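Local coordinates for methionine gamma-lyase (PDB 1E5E), which belongs to the Cys/Met metabolism family of PLP-dependent enzymes and works as an assembly of four chains, at residues D107-G112 against T155-T160; T208-G213 against I262-E267; G213-V218 against G341-I346; T313-S318 against G366-M371. All coordinates share one frame; numbering follows the deposited sequence. Where two conformers were deposited one is given.

Contact 1: D107-G112 against T155-T160. With PPJ (N-(hydroxy{3-hydroxy-2-methyl-5-[(phosphonooxy)methyl]pyridin-4-yl}methyl)norvaline), chain C.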
loop_
_atom_site.group_PDB
_atom_site.type_symbol
_atom_site.label_atom_id
_atom_site.label_comp_id
_atom_site.label_asym_id
_atom_site.label_seq_id
_atom_site.Cartn_x
_atom_site.Cartn_y
_atom_site.Cartn_z
ATOM N N ASP A 107 36.041 7.822 10.599
ATOM C CA ASP A 107 36.064 9.184 11.136
ATOM C C ASP A 107 35.341 8.980 12.463
ATOM O O ASP A 107 34.440 8.126 12.515
ATOM C CB ASP A 107 35.369 10.234 10.317
ATOM C CG ASP A 107 35.657 11.650 10.810
ATOM O OD1 ASP A 107 34.963 12.084 11.756
ATOM O OD2 ASP A 107 36.573 12.290 10.244
ATOM N N GLU A 108 35.767 9.709 13.472
ATOM C CA GLU A 108 35.093 9.643 14.762
ATOM C C GLU A 108 33.781 10.386 14.768
ATOM O O GLU A 108 33.033 10.182 15.730
ATOM C CB GLU A 108 36.006 10.290 15.838
ATOM C CG GLU A 108 36.283 11.762 15.587
ATOM C CD GLU A 108 37.192 12.424 16.630
ATOM O OE1 GLU A 108 37.099 12.227 17.863
ATOM O OE2 GLU A 108 37.950 13.312 16.202
ATOM N N CYS A 109 33.532 11.323 13.839
ATOM C CA CYS A 109 32.222 11.980 13.928
ATOM C C CYS A 109 31.252 11.306 12.960
ATOM O O CYS A 109 31.230 11.688 11.768
ATOM C CB CYS A 109 32.264 13.480 13.648
ATOM S SG CYS A 109 30.689 14.311 14.014
ATOM N N LEU A 110 30.456 10.390 13.453
ATOM C CA LEU A 110 29.488 9.653 12.671
ATOM C C LEU A 110 28.113 9.739 13.353
ATOM O O LEU A 110 27.925 10.064 14.542
ATOM C CB LEU A 110 29.811 8.157 12.693
ATOM C CG LEU A 110 31.192 7.638 12.334
ATOM C CD1 LEU A 110 31.300 6.135 12.486
ATOM C CD2 LEU A 110 31.523 8.067 10.892
ATOM N N TYR A 111 27.172 9.325 12.519
ATOM C CA TYR A 111 25.834 9.070 13.091
ATOM C C TYR A 111 25.984 8.183 14.318
ATOM O O TYR A 111 26.676 7.173 14.271
ATOM C CB TYR A 111 24.981 8.390 12.023
ATOM C CG TYR A 111 23.627 7.997 12.531
ATOM C CD1 TYR A 111 22.839 8.900 13.254
ATOM C CD2 TYR A 111 23.128 6.732 12.296
ATOM C CE1 TYR A 111 21.598 8.545 13.709
ATOM C CE2 TYR A 111 21.868 6.353 12.728
ATOM C CZ TYR A 111 21.114 7.264 13.434
ATOM O OH TYR A 111 19.853 6.868 13.848
ATOM N N GLY A 112 25.248 8.456 15.378
ATOM C CA GLY A 112 25.352 7.636 16.575
ATOM C C GLY A 112 25.307 6.128 16.394
ATOM O O GLY A 112 26.208 5.429 16.903
ATOM N N THR A 155 30.550 13.036 5.097
ATOM C CA THR A 155 30.728 14.477 4.972
ATOM C C THR A 155 29.570 15.066 4.171
ATOM O O THR A 155 29.238 14.605 3.084
ATOM C CB THR A 155 32.104 14.770 4.338
ATOM O OG1 THR A 155 32.278 16.170 4.176
ATOM C CG2 THR A 155 32.270 14.141 2.948
ATOM N N PRO A 156 28.924 16.114 4.674
ATOM C CA PRO A 156 29.217 16.683 5.992
ATOM C C PRO A 156 28.838 15.716 7.094
ATOM O O PRO A 156 27.879 14.926 6.904
ATOM C CB PRO A 156 28.363 17.934 6.069
ATOM C CG PRO A 156 27.948 18.252 4.653
ATOM C CD PRO A 156 27.907 16.905 3.965
ATOM N N ALA A 157 29.543 15.738 8.226
ATOM C CA ALA A 157 29.303 14.781 9.291
ATOM C C ALA A 157 28.056 15.006 10.144
ATOM O O ALA A 157 27.603 16.119 10.416
ATOM C CB ALA A 157 30.484 14.762 10.286
ATOM N N ASN A 158 27.486 13.887 10.586
ATOM C CA ASN A 158 26.277 13.915 11.416
ATOM C C ASN A 158 26.735 13.860 12.856
ATOM O O ASN A 158 27.326 12.837 13.208
ATOM C CB ASN A 158 25.403 12.705 11.058
ATOM C CG ASN A 158 24.109 12.661 11.852
ATOM O OD1 ASN A 158 23.843 13.550 12.683
ATOM N ND2 ASN A 158 23.282 11.651 11.558
ATOM N N PRO A 159 26.523 14.885 13.650
ATOM C CA PRO A 159 25.745 16.050 13.308
ATOM C C PRO A 159 26.472 17.381 13.219
ATOM O O PRO A 159 25.817 18.413 13.015
ATOM C CB PRO A 159 24.853 16.081 14.566
ATOM C CG PRO A 159 25.842 15.865 15.676
ATOM C CD PRO A 159 26.893 14.924 15.105
ATOM N N THR A 160 27.784 17.418 13.355
ATOM C CA THR A 160 28.506 18.710 13.330
ATOM C C THR A 160 28.659 19.387 11.977
ATOM O O THR A 160 28.906 20.598 11.880
ATOM C CB THR A 160 29.883 18.499 13.969
ATOM O OG1 THR A 160 30.630 17.662 13.081
ATOM C CG2 THR A 160 29.732 17.735 15.310
HETATM N N1 PPJ C . 23.572 7.220 7.965
HETATM C C2 PPJ C . 23.290 8.493 8.313
HETATM C C6 PPJ C . 22.871 6.179 8.496
HETATM C C2A PPJ C . 24.169 9.582 8.191
HETATM C C3 PPJ C . 22.131 8.675 9.095
HETATM O O3 PPJ C . 21.956 9.892 9.535
HETATM C C4 PPJ C . 21.286 7.625 9.468
HETATM C C4A PPJ C . 20.145 7.927 10.269
HETATM C C5 PPJ C . 21.680 6.309 9.228
HETATM N N PPJ C . 20.061 9.001 11.077
HETATM C C5A PPJ C . 20.835 5.165 9.405
HETATM O OP4 PPJ C . 19.937 5.153 8.476
HETATM P P PPJ C . 18.589 4.434 8.927
HETATM O OP1 PPJ C . 17.676 4.437 7.621
HETATM O OP2 PPJ C . 17.947 5.243 10.095
HETATM O OP3 PPJ C . 18.848 2.936 9.399
HETATM C CA PPJ C . 18.951 9.361 11.781
HETATM C CB PPJ C . 18.160 8.382 12.541
HETATM C C PPJ C . 19.113 10.578 12.510
HETATM C CG PPJ C . 18.682 7.706 13.756
HETATM C CD PPJ C . 18.111 8.349 14.930
HETATM O O PPJ C . 20.268 11.138 12.484
HETATM O OXT PPJ C . 18.093 11.350 12.778
#
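Y111 and N158 run side by side in the same direction, ring and amide planes only 15° apart, with N158 ND2 3.3 Å from Y111 CD1 in an oblique approach. In both residues CG is anti to the backbone N (chi1 176° in Y111), which sends the two flat groups together toward PPJ. The Y111 ring carries PPJ N over one face, displaced toward the rim, and its OH is modelled as covalently bonded to PPJ CG at 1.4 Å; the same oxygen also meets R58 of the second subunit. N158 ND2 donates a fairly straight bond to PPJ O (3.2 Å, 163°) and a weak one to PPJ O3 at 3.0 Å. Because N158 OD1 is hydrogen-bonded to R373, both ends of the amide are engaged, which should hold its rotation.

The second shell acts on the backbones. One carboxylate, that of E154, binds N of Y111 and N of N158. L110 O and N158 O, two acceptors, approach to 3.1 Å, and H354 bridges them, its bond to N158 O being weak. Behind this, C109 SG packs 3.8 Å from A157 CB and reaches P159 CD, next to a cis peptide, while D107 OD1 accepts from C109 N in an Asx turn. Two loops that follow strands of the large sheet thus present an aromatic ring and an amide to one ligand in a defined relative orientation.

Contact 2: T208-G213 against I262-E267. With PPJ (N-(hydroxy{3-hydroxy-2-methyl-5-[(phosphonooxy)methyl]pyridin-4-yl}methyl)norvaline), chain C.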
loop_
_atom_site.group_PDB
_atom_site.type_symbol
_atom_site.label_atom_id
_atom_site.label_comp_id
_atom_site.label_asym_id
_atom_site.label_seq_id
_atom_site.Cartn_x
_atom_site.Cartn_y
_atom_site.Cartn_z
ATOM N N THR A 208 15.992 6.696 3.868
ATOM C CA THR A 208 15.003 7.205 4.766
ATOM C C THR A 208 14.978 8.736 4.790
ATOM O O THR A 208 13.973 9.353 5.204
ATOM C CB THR A 208 15.336 6.776 6.214
ATOM O OG1 THR A 208 15.623 5.373 6.203
ATOM C CG2 THR A 208 14.255 7.160 7.221
ATOM N N LYS A 209 16.083 9.365 4.414
ATOM C CA LYS A 209 16.182 10.811 4.481
ATOM C C LYS A 209 15.814 11.465 3.176
ATOM O O LYS A 209 14.652 11.289 2.775
ATOM C CB LYS A 209 17.583 11.215 4.984
ATOM C CG LYS A 209 18.117 10.342 6.110
ATOM C CD LYS A 209 17.108 10.165 7.211
ATOM C CE LYS A 209 17.653 9.535 8.479
ATOM N NZ LYS A 209 16.510 9.085 9.324
ATOM N N TYR A 210 16.685 12.267 2.561
ATOM C CA TYR A 210 16.336 13.052 1.396
ATOM C C TYR A 210 15.828 12.275 0.182
ATOM O O TYR A 210 14.922 12.728 -0.494
ATOM C CB TYR A 210 17.570 13.859 0.917
ATOM C CG TYR A 210 17.903 14.977 1.886
ATOM C CD1 TYR A 210 17.190 16.157 1.917
ATOM C CD2 TYR A 210 18.930 14.830 2.801
ATOM C CE1 TYR A 210 17.505 17.158 2.823
ATOM C CE2 TYR A 210 19.265 15.821 3.718
ATOM C CZ TYR A 210 18.541 16.996 3.721
ATOM O OH TYR A 210 18.866 17.987 4.637
ATOM N N ILE A 211 16.434 11.150 -0.169
ATOM C CA ILE A 211 16.117 10.393 -1.365
ATOM C C ILE A 211 14.610 10.041 -1.400
ATOM O O ILE A 211 13.919 10.481 -2.325
ATOM C CB ILE A 211 17.050 9.179 -1.546
ATOM C CG1 ILE A 211 18.498 9.642 -1.867
ATOM C CG2 ILE A 211 16.534 8.295 -2.690
ATOM C CD1 ILE A 211 19.578 8.577 -1.778
ATOM N N ASN A 212 14.067 9.406 -0.390
ATOM C CA ASN A 212 12.639 9.179 -0.271
ATOM C C ASN A 212 11.988 10.536 -0.033
ATOM O O ASN A 212 11.031 10.852 -0.730
ATOM C CB ASN A 212 12.295 8.227 0.856
ATOM C CG ASN A 212 10.777 8.036 0.918
ATOM O OD1 ASN A 212 10.248 7.600 -0.113
ATOM N ND2 ASN A 212 10.189 8.426 2.047
ATOM N N GLY A 213 12.530 11.302 0.901
ATOM C CA GLY A 213 12.134 12.652 1.205
ATOM C C GLY A 213 10.778 12.947 1.800
ATOM O O GLY A 213 10.383 14.117 1.903
ATOM N N ILE A 262 13.993 18.924 -7.301
ATOM C CA ILE A 262 13.341 20.178 -6.917
ATOM C C ILE A 262 13.254 20.353 -5.415
ATOM O O ILE A 262 13.212 21.496 -4.978
ATOM C CB ILE A 262 11.939 20.372 -7.549
ATOM C CG1 ILE A 262 11.021 19.196 -7.188
ATOM C CG2 ILE A 262 12.086 20.516 -9.059
ATOM C CD1 ILE A 262 9.574 19.424 -7.610
ATOM N N ARG A 263 13.233 19.308 -4.643
ATOM C CA ARG A 263 13.231 19.362 -3.185
ATOM C C ARG A 263 14.610 19.782 -2.645
ATOM O O ARG A 263 14.738 20.716 -1.830
ATOM C CB ARG A 263 12.902 17.964 -2.597
ATOM C CG ARG A 263 11.434 17.609 -2.667
ATOM C CD ARG A 263 11.060 16.328 -1.934
ATOM N NE ARG A 263 11.545 15.083 -2.531
ATOM C CZ ARG A 263 12.631 14.435 -2.138
ATOM N NH1 ARG A 263 13.384 14.914 -1.138
ATOM N NH2 ARG A 263 12.940 13.281 -2.726
ATOM N N MET A 264 15.671 19.189 -3.163
ATOM C CA MET A 264 17.020 19.545 -2.706
ATOM C C MET A 264 17.311 21.034 -2.981
ATOM O O MET A 264 17.919 21.691 -2.139
ATOM C CB MET A 264 18.159 18.720 -3.312
ATOM C CG MET A 264 18.173 17.249 -2.927
ATOM S SD MET A 264 17.979 16.958 -1.150
ATOM C CE MET A 264 19.449 17.669 -0.437
ATOM N N LYS A 265 16.930 21.523 -4.141
ATOM C CA LYS A 265 17.122 22.911 -4.492
ATOM C C LYS A 265 16.325 23.803 -3.551
ATOM O O LYS A 265 16.896 24.720 -2.995
ATOM C CB LYS A 265 16.689 23.281 -5.924
ATOM C CG LYS A 265 17.540 22.511 -6.920
ATOM C CD LYS A 265 17.225 22.868 -8.375
ATOM C CE LYS A 265 18.492 22.588 -9.190
ATOM N NZ LYS A 265 18.248 22.823 -10.653
ATOM N N ALA A 266 15.032 23.513 -3.445
ATOM C CA ALA A 266 14.191 24.312 -2.552
ATOM C C ALA A 266 14.682 24.222 -1.114
ATOM O O ALA A 266 14.705 25.271 -0.455
ATOM C CB ALA A 266 12.751 23.815 -2.639
ATOM N N GLU A 267 15.102 23.032 -0.650
ATOM C CA GLU A 267 15.576 22.948 0.731
ATOM C C GLU A 267 16.897 23.660 0.976
ATOM O O GLU A 267 17.099 24.212 2.081
ATOM C CB GLU A 267 15.659 21.459 1.174
ATOM C CG GLU A 267 14.255 20.863 1.237
ATOM C CD GLU A 267 14.086 19.375 1.271
ATOM O OE1 GLU A 267 15.090 18.637 1.332
ATOM O OE2 GLU A 267 12.903 18.897 1.226
HETATM N N1 PPJ C . 23.572 7.220 7.965
HETATM C C2 PPJ C . 23.290 8.493 8.313
HETATM C C6 PPJ C . 22.871 6.179 8.496
HETATM C C2A PPJ C . 24.169 9.582 8.191
HETATM C C3 PPJ C . 22.131 8.675 9.095
HETATM O O3 PPJ C . 21.956 9.892 9.535
HETATM C C4 PPJ C . 21.286 7.625 9.468
HETATM C C4A PPJ C . 20.145 7.927 10.269
HETATM C C5 PPJ C . 21.680 6.309 9.228
HETATM N N PPJ C . 20.061 9.001 11.077
HETATM C C5A PPJ C . 20.835 5.165 9.405
HETATM O OP4 PPJ C . 19.937 5.153 8.476
HETATM P P PPJ C . 18.589 4.434 8.927
HETATM O OP1 PPJ C . 17.676 4.437 7.621
HETATM O OP2 PPJ C . 17.947 5.243 10.095
HETATM O OP3 PPJ C . 18.848 2.936 9.399
HETATM C CA PPJ C . 18.951 9.361 11.781
HETATM C CB PPJ C . 18.160 8.382 12.541
HETATM C C PPJ C . 19.113 10.578 12.510
HETATM C CG PPJ C . 18.682 7.706 13.756
HETATM C CD PPJ C . 18.111 8.349 14.930
HETATM O O PPJ C . 20.268 11.138 12.484
HETATM O OXT PPJ C . 18.093 11.350 12.778
#
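R263 reaches from its helix to the carbonyls of Y210 and I211. Its NH1 gives Y210 O the shorter bond, 2.7 Å at 145°, with the donor in the carbonyl plane and the oxygen close to the guanidinium plane. NH2 adds weak bonds to Y210 O and I211 O, both 3.0 Å, so that Y210 O receives both nitrogens. A bend at chi3 (-70°) turns the group this way, while T259 and G256 hold NE and NH2 from elsewhere in the chain. Over one guanidinium face lies G213 CA, 3.5 Å from R263 NH1, a close approach that the missing side chain permits.

Packing continues at the Y210 ring. The bent chain of M264 crosses it at about a right angle and sets CE over the face, 3.9 Å from the ring centroid and 21° off the normal; M264 SD, 3.3 Å from Y210 CD1, completes a Met-aromatic contact. E267 OE1 comes in the ring plane to 3.2 Å from Y210 CE1. That oxygen is buried with no polar partner in the model, so the polarised ring C-H may offer partial compensation. Y210 OH bonds to S310.

T208 OG1 donates to PPJ OP1 at 2.7 Å. The positively charged guanidinium thus meets carbonyl oxygens of the same loop whose T208 binds the phosphate, which ties helix 260-279 to the ligand-binding loop.

Contact 3: G213-V218 against G341-I346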
loop_
_atom_site.group_PDB
_atom_site.type_symbol
_atom_site.label_atom_id
_atom_site.label_comp_id
_atom_site.label_asym_id
_atom_site.label_seq_id
_atom_site.Cartn_x
_atom_site.Cartn_y
_atom_site.Cartn_z
ATOM N N GLY A 213 12.530 11.302 0.901
ATOM C CA GLY A 213 12.134 12.652 1.205
ATOM C C GLY A 213 10.778 12.947 1.800
ATOM O O GLY A 213 10.383 14.117 1.903
ATOM N N HIS A 214 10.012 11.911 2.171
ATOM C CA HIS A 214 8.657 12.140 2.665
ATOM C C HIS A 214 8.422 11.520 4.019
ATOM O O HIS A 214 7.263 11.368 4.408
ATOM C CB HIS A 214 7.592 11.587 1.678
ATOM C CG HIS A 214 7.553 12.388 0.409
ATOM N ND1 HIS A 214 8.620 12.264 -0.502
ATOM C CD2 HIS A 214 6.723 13.334 -0.061
ATOM C CE1 HIS A 214 8.388 13.105 -1.517
ATOM N NE2 HIS A 214 7.229 13.727 -1.323
ATOM N N THR A 215 9.464 11.136 4.743
ATOM C CA THR A 215 9.371 10.759 6.147
ATOM C C THR A 215 8.490 9.578 6.423
ATOM O O THR A 215 7.902 9.432 7.503
ATOM C CB THR A 215 8.813 12.000 6.930
ATOM O OG1 THR A 215 9.460 13.151 6.365
ATOM C CG2 THR A 215 9.179 11.899 8.397
ATOM N N ASP A 216 8.329 8.685 5.453
ATOM C CA ASP A 216 7.396 7.581 5.646
ATOM C C ASP A 216 7.999 6.241 5.300
ATOM O O ASP A 216 7.271 5.214 5.325
ATOM C CB ASP A 216 6.105 7.843 4.847
ATOM C CG ASP A 216 6.348 8.101 3.375
ATOM O OD1 ASP A 216 7.521 7.963 2.898
ATOM O OD2 ASP A 216 5.372 8.491 2.691
ATOM N N VAL A 217 9.285 6.201 4.951
ATOM C CA VAL A 217 9.927 4.950 4.598
ATOM C C VAL A 217 11.278 4.819 5.290
ATOM O O VAL A 217 12.044 5.780 5.254
ATOM C CB VAL A 217 10.148 4.811 3.079
ATOM C CG1 VAL A 217 11.105 3.650 2.725
ATOM C CG2 VAL A 217 8.806 4.517 2.410
ATOM N N VAL A 218 11.600 3.639 5.793
ATOM C CA VAL A 218 12.937 3.394 6.341
ATOM C C VAL A 218 13.622 2.484 5.322
ATOM O O VAL A 218 13.050 1.445 5.030
ATOM C CB VAL A 218 12.976 2.738 7.734
ATOM C CG1 VAL A 218 14.426 2.430 8.117
ATOM C CG2 VAL A 218 12.358 3.735 8.718
ATOM N N GLY A 341 13.122 15.434 5.234
ATOM C CA GLY A 341 11.758 15.401 4.721
ATOM C C GLY A 341 11.335 16.762 4.184
ATOM O O GLY A 341 12.094 17.739 4.221
ATOM N N CYS A 342 10.120 16.815 3.639
ATOM C CA CYS A 342 9.533 18.045 3.142
ATOM C C CYS A 342 9.260 19.002 4.301
ATOM O O CYS A 342 9.242 20.235 4.146
ATOM C CB CYS A 342 8.211 17.751 2.399
ATOM S SG CYS A 342 8.512 16.850 0.859
ATOM N N GLU A 343 8.955 18.439 5.464
ATOM C CA GLU A 343 8.756 19.279 6.636
ATOM C C GLU A 343 10.095 19.415 7.387
ATOM O O GLU A 343 10.901 18.486 7.426
ATOM C CB GLU A 343 7.680 18.718 7.529
ATOM C CG GLU A 343 8.259 17.631 8.397
ATOM C CD GLU A 343 7.866 16.268 7.915
ATOM O OE1 GLU A 343 8.357 15.801 6.859
ATOM O OE2 GLU A 343 7.033 15.775 8.749
ATOM N N SER A 344 10.303 20.578 7.986
ATOM C CA SER A 344 11.536 20.857 8.703
ATOM C C SER A 344 11.556 20.130 10.053
ATOM O O SER A 344 10.551 20.126 10.756
ATOM C CB SER A 344 11.655 22.369 8.915
ATOM O OG SER A 344 11.769 23.063 7.692
ATOM N N LEU A 345 12.682 19.494 10.346
ATOM C CA LEU A 345 12.787 18.674 11.557
ATOM C C LEU A 345 13.931 19.209 12.424
ATOM O O LEU A 345 14.965 19.583 11.855
ATOM C CB LEU A 345 13.048 17.190 11.221
ATOM C CG LEU A 345 11.871 16.451 10.550
ATOM C CD1 LEU A 345 12.261 15.041 10.082
ATOM C CD2 LEU A 345 10.684 16.350 11.503
ATOM N N ILE A 346 13.869 19.056 13.739
ATOM C CA ILE A 346 14.926 19.545 14.601
ATOM C C ILE A 346 15.129 18.633 15.797
ATOM O O ILE A 346 14.110 18.175 16.316
ATOM C CB ILE A 346 14.609 20.985 15.080
ATOM C CG1 ILE A 346 15.874 21.688 15.614
ATOM C CG2 ILE A 346 13.481 21.052 16.097
ATOM C CD1 ILE A 346 15.582 23.153 15.909
#
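T215 and E343 meet tip to tip, and their torsions bring the groups there. In T215 the hydroxyl is anti to the carbonyl carbon, beside the backbone N; in E343, CG sits between the backbone N and the carbonyl carbon (chi1 82°), and a bend at chi2 (-104°) swings the carboxylate back toward the threonine. T215 OG1 and E343 OE1 end 2.9 Å apart. The threonine hydroxyl also lies over the backbone opposite, 3.6 Å from G341 CA.

Beside this pair, C342 SG comes over one face of the imidazole, 4.2 Å from the H214 ring centroid and 22° off the normal, displaced toward the CD2-NE2 rim. N212 O binds H214 ND1, which would restrain the ring's rotation, while R263 packs on both H214 and C342. G213 and G341 have CA atoms 4.5 Å apart; a side chain on G341 would run into T215 OG1. G341 CA also makes a CA-H...O contact of 3.4 Å with G213 O.

Other subunits close around the turn: D216 forms a salt bridge with R255 of the third subunit, and D216 O accepts a hydrogen bond from Q31 of the second subunit. V218, at the far end of 213-218, touches PPJ. The contact joins the loop between strands 202-206 and 220-224 of the large sheet to the approach to strand 345-347 of the smaller one, a junction of the two sheet-bearing parts of a fold-type-I PLP-dependent enzyme.

Contact 4: T313-S318 against G366-M371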
loop_
_atom_site.group_PDB
_atom_site.type_symbol
_atom_site.label_atom_id
_atom_site.label_comp_id
_atom_site.label_asym_id
_atom_site.label_seq_id
_atom_site.Cartn_x
_atom_site.Cartn_y
_atom_site.Cartn_z
ATOM N N THR A 313 23.624 23.097 11.683
ATOM C CA THR A 313 23.743 22.725 13.107
ATOM C C THR A 313 24.143 23.957 13.915
ATOM O O THR A 313 24.933 24.748 13.375
ATOM C CB THR A 313 24.759 21.584 13.243
ATOM O OG1 THR A 313 24.184 20.395 12.666
ATOM C CG2 THR A 313 25.096 21.322 14.706
ATOM N N PHE A 314 23.572 24.209 15.078
ATOM C CA PHE A 314 23.890 25.449 15.765
ATOM C C PHE A 314 23.899 25.187 17.266
ATOM O O PHE A 314 23.425 24.198 17.829
ATOM C CB PHE A 314 23.005 26.647 15.414
ATOM C CG PHE A 314 21.537 26.445 15.734
ATOM C CD1 PHE A 314 20.728 25.643 14.927
ATOM C CD2 PHE A 314 20.953 27.079 16.792
ATOM C CE1 PHE A 314 19.387 25.453 15.213
ATOM C CE2 PHE A 314 19.600 26.907 17.109
ATOM C CZ PHE A 314 18.825 26.087 16.301
ATOM N N ILE A 315 24.649 26.101 17.901
ATOM C CA ILE A 315 24.829 26.041 19.354
ATOM C C ILE A 315 24.361 27.354 19.962
ATOM O O ILE A 315 24.634 28.465 19.477
ATOM C CB ILE A 315 26.275 25.702 19.704
ATOM C CG1 ILE A 315 26.828 24.448 19.027
ATOM C CG2 ILE A 315 26.466 25.565 21.219
ATOM C CD1 ILE A 315 28.368 24.408 18.975
ATOM N N LEU A 316 23.507 27.208 20.986
ATOM C CA LEU A 316 23.005 28.373 21.686
ATOM C C LEU A 316 23.985 28.740 22.821
ATOM O O LEU A 316 24.527 27.875 23.505
ATOM C CB LEU A 316 21.632 28.203 22.307
ATOM C CG LEU A 316 20.467 27.877 21.363
ATOM C CD1 LEU A 316 19.211 27.520 22.168
ATOM C CD2 LEU A 316 20.197 28.975 20.363
ATOM N N LYS A 317 24.125 30.044 23.063
ATOM C CA LYS A 317 25.016 30.523 24.132
ATOM C C LYS A 317 24.487 30.101 25.501
ATOM O O LYS A 317 25.293 29.772 26.351
ATOM C CB LYS A 317 25.193 32.035 24.139
ATOM C CG LYS A 317 25.905 32.650 22.957
ATOM C CD LYS A 317 25.695 34.168 22.947
ATOM C CE LYS A 317 26.479 34.771 21.775
ATOM N NZ LYS A 317 26.080 36.191 21.584
ATOM N N SER A 318 23.189 29.794 25.640
ATOM C CA SER A 318 22.682 29.372 26.934
ATOM C C SER A 318 22.758 27.865 27.088
ATOM O O SER A 318 22.114 27.367 28.022
ATOM C CB SER A 318 21.254 29.871 27.186
ATOM O OG SER A 318 20.442 29.584 26.052
ATOM N N GLY A 366 33.226 17.027 18.858
ATOM C CA GLY A 366 32.653 18.344 18.808
ATOM C C GLY A 366 31.157 18.346 19.050
ATOM O O GLY A 366 30.528 19.378 18.791
ATOM N N ILE A 367 30.602 17.221 19.465
ATOM C CA ILE A 367 29.157 17.219 19.754
ATOM C C ILE A 367 29.011 17.750 21.167
ATOM O O ILE A 367 29.384 17.030 22.098
ATOM C CB ILE A 367 28.523 15.836 19.553
ATOM C CG1 ILE A 367 28.730 15.538 18.035
ATOM C CG2 ILE A 367 27.042 15.831 19.870
ATOM C CD1 ILE A 367 28.686 14.034 17.811
ATOM N N THR A 368 28.578 18.977 21.372
ATOM C CA THR A 368 28.432 19.551 22.709
ATOM C C THR A 368 26.989 19.335 23.135
ATOM O O THR A 368 26.146 19.217 22.239
ATOM C CB THR A 368 28.706 21.062 22.714
ATOM O OG1 THR A 368 27.578 21.824 22.217
ATOM C CG2 THR A 368 29.853 21.453 21.773
ATOM N N ASP A 369 26.634 19.722 24.361
ATOM C CA ASP A 369 25.250 19.593 24.809
ATOM C C ASP A 369 24.456 20.859 24.555
ATOM O O ASP A 369 23.260 20.907 24.848
ATOM C CB ASP A 369 25.189 19.146 26.272
ATOM C CG ASP A 369 25.639 20.259 27.204
ATOM O OD1 ASP A 369 26.151 21.307 26.756
ATOM O OD2 ASP A 369 25.463 20.096 28.417
ATOM N N GLY A 370 25.076 21.871 23.945
ATOM C CA GLY A 370 24.316 23.063 23.538
ATOM C C GLY A 370 23.966 22.973 22.026
ATOM O O GLY A 370 23.331 23.845 21.419
ATOM N N MET A 371 24.391 21.881 21.402
ATOM C CA MET A 371 24.227 21.703 19.973
ATOM C C MET A 371 22.814 21.248 19.578
ATOM O O MET A 371 22.209 20.412 20.229
ATOM C CB MET A 371 25.275 20.708 19.533
ATOM C CG MET A 371 25.352 20.480 18.024
ATOM S SD MET A 371 26.915 19.671 17.681
ATOM C CE MET A 371 28.105 20.986 17.626
#
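T313 CG2 and M371 CG stand 3.4 Å apart, tighter than usual van der Waals contact for two carbons. With CG anti to the backbone N (chi1 -175°), the M371 chain runs across the threonine methyl. Beyond it a bend at chi3 (-82°) turns CE toward I315, where it meets I315 CD1 at 3.7 Å.

I315 and M371 form an antiparallel non-hydrogen-bonded pair, their CA atoms 4.4 Å apart. What joins the backbones here is correspondingly modest: L316 N gives G370 O a weak bond (3.4 Å, 156°), and two CA-H...O contacts accompany it, from M371 CA to F314 O and from I315 CA to G370 O. I315 CG2 packs against the G370 peptide, 3.6 Å from G370 O, where the glycine presents no side chain. T368 OG1 accepts from G370 N at 3.0 Å, an ST turn that shapes the chain just before the strand and leaves the same oxygen beside I315.

Ahead of that turn, G366, with positive phi, is the C-prime residue of the Schellman motif that ends helix 359-364. Strand 311-316 lies between strands 371-375 and 284-288: M371 reaches Y288, and I315 packs on E285. F314 and L316 instead pack on L326 of helix 319-328, while T313 OG1 binds P159 O in a neighbouring loop.

Contact 1 closes before the other three open along the chain. Contacts 2 and 3 interleave and share G213, with centres 9 Å apart; the first segment of each lies in the loop between strands 202-206 and 220-224, and both touch the third subunit. Contacts 1 and 2, 19 Å apart between centres, reach PPJ from different loops of the seven-stranded sheet. Contacts 3 and 4, which also interleave, have centres 23 Å apart yet both involve the five-stranded sheet, through strands 345-347, 311-316 and 371-375. Contact 4 also meets contact 1, centres 15 Å apart, where T313 OG1 lies 2.6 Å from P159 O. The ligand pocket is thereby linked to the smaller sheet through two separate contacts, 3 and 4.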